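Local coordinates for protein alpha,alpha-trehalose-phosphate synthase (UDP-forming) (Burkholderia multivorans, PDB 5UOF) that belongs to glycosyltransferase family 20 and has the two-domain GT-B architecture of that clan, at residues Y112-L116 and E181-F185. Sequence-based numbering, arbitrary orientation.
Sequences YAGYL and ELVKF. With EDO (1,2-ethanediol), chain I.
Tyr112 reaches across from helix 109-127 and gives its phenol hydrogen to Glu181 on helix 179-186, with Tyr112 OH 2.7 Å from Glu181 OE2. The CG of Tyr112 stands anti to its own N, which sends the ring out toward the neighbouring helix. The carboxylate oxygen sits at the ring's edge, in its plane, yet the hydroxyl meets OE2 from above the carboxylate plane, 37° out of it; the two flat groups are turned 46° against each other. Along another part of the Tyr112 edge runs Leu182, whose CD2 is 4.2 Å from Tyr112 CE1, while Phe89 meets the same ring. Three residues on, Tyr115 brings the edge of its ring to that same methyl, CE2 to Leu182 CD2 being 4.2 Å; its hydroxyl is bonded instead to the carbonyl of Tyr141. Leu116 lies over one face of the Tyr112 ring, its CG toward the rim, and brings CD2 to 3.5 Å from CE2 of Phe185, the two side chains crossing at about a right angle. A 1,2-ethanediol, probably from the crystallisation liquor, donates from O1 to Leu116 O at 2.8 Å and is also bonded to His148 ND1. The two helix segments run nearly parallel, 10° apart, but their axes stay 13.7 Å from each other, so long side chains span the gap within the N-terminal Rossmann-like domain. One phenol-carboxylate bond thus pairs the polar ends of Tyr112 and Glu181 beside an apolar layer of leucines and rings, and probably favours an ionised Glu181.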
# COMPACT_ATOMS: atom_id res chain seq x y z
N TYR A 112 -10.26 17.34 7.39
CA TYR A 112 -8.97 17.38 8.06
C TYR A 112 -8.89 18.57 9.01
O TYR A 112 -8.41 18.43 10.14
CB TYR A 112 -7.83 17.42 7.02
CG TYR A 112 -6.46 17.46 7.66
CD1 TYR A 112 -6.07 16.47 8.57
CD2 TYR A 112 -5.56 18.46 7.36
CE1 TYR A 112 -4.83 16.51 9.17
CE2 TYR A 112 -4.30 18.51 7.96
CZ TYR A 112 -3.95 17.52 8.86
OH TYR A 112 -2.71 17.56 9.44
N ALA A 113 -9.35 19.75 8.57
CA ALA A 113 -9.41 20.89 9.48
C ALA A 113 -10.26 20.57 10.70
O ALA A 113 -9.93 20.98 11.82
CB ALA A 113 -9.96 22.12 8.76
N GLY A 114 -11.36 19.83 10.50
CA GLY A 114 -12.22 19.48 11.63
C GLY A 114 -11.54 18.55 12.61
O GLY A 114 -11.75 18.65 13.82
N TYR A 115 -10.76 17.61 12.10
CA TYR A 115 -9.95 16.71 12.93
C TYR A 115 -8.98 17.48 13.81
O TYR A 115 -8.91 17.27 15.03
CB TYR A 115 -9.20 15.78 11.98
CG TYR A 115 -8.18 14.83 12.53
CD1 TYR A 115 -8.54 13.78 13.35
CD2 TYR A 115 -6.86 14.92 12.13
CE1 TYR A 115 -7.59 12.87 13.81
CE2 TYR A 115 -5.91 14.02 12.56
CZ TYR A 115 -6.28 12.99 13.40
OH TYR A 115 -5.35 12.07 13.84
N LEU A 116 -8.24 18.42 13.21
CA LEU A 116 -7.38 19.29 14.01
C LEU A 116 -8.19 20.08 15.03
O LEU A 116 -7.79 20.21 16.19
CB LEU A 116 -6.59 20.23 13.11
CG LEU A 116 -5.72 19.55 12.04
CD1 LEU A 116 -4.81 20.58 11.37
CD2 LEU A 116 -4.92 18.37 12.61
N GLU A 181 2.62 16.74 8.05
CA GLU A 181 2.13 17.38 9.27
C GLU A 181 1.76 16.35 10.33
O GLU A 181 1.97 16.58 11.53
CB GLU A 181 0.93 18.26 8.94
CG GLU A 181 0.45 19.12 10.10
CD GLU A 181 -0.54 20.18 9.68
OE1 GLU A 181 -0.38 21.35 10.10
OE2 GLU A 181 -1.47 19.86 8.92
N LEU A 182 1.21 15.20 9.92
CA LEU A 182 0.90 14.15 10.88
C LEU A 182 2.16 13.66 11.57
O LEU A 182 2.16 13.43 12.79
CB LEU A 182 0.19 12.98 10.20
CG LEU A 182 -1.20 13.30 9.65
CD1 LEU A 182 -1.76 12.10 8.97
CD2 LEU A 182 -2.13 13.75 10.77
N VAL A 183 3.24 13.49 10.81
CA VAL A 183 4.48 13.02 11.42
C VAL A 183 5.06 14.09 12.35
O VAL A 183 5.58 13.77 13.43
CB VAL A 183 5.48 12.58 10.33
CG1 VAL A 183 6.86 12.40 10.91
CG2 VAL A 183 5.00 11.27 9.67
N LYS A 184 4.94 15.37 11.98
CA LYS A 184 5.29 16.43 12.92
C LYS A 184 4.49 16.32 14.22
O LYS A 184 5.06 16.45 15.31
CB LYS A 184 5.07 17.81 12.28
CG LYS A 184 5.43 18.97 13.22
CD LYS A 184 5.17 20.33 12.58
CE LYS A 184 3.68 20.54 12.32
NZ LYS A 184 3.38 21.90 11.79
N PHE A 185 3.18 16.07 14.12
CA PHE A 185 2.37 15.86 15.32
C PHE A 185 2.91 14.72 16.17
O PHE A 185 2.97 14.81 17.40
CB PHE A 185 0.92 15.57 14.94
CG PHE A 185 0.22 16.72 14.27
CD1 PHE A 185 0.65 18.02 14.44
CD2 PHE A 185 -0.91 16.48 13.50
CE1 PHE A 185 -0.02 19.07 13.83
CE2 PHE A 185 -1.58 17.52 12.89
CZ PHE A 185 -1.13 18.82 13.05
C1 EDO I . -4.20 19.87 16.76
O1 EDO I . -5.12 20.89 16.39
C2 EDO I . -2.79 20.27 16.36
O2 EDO I . -2.30 21.30 17.23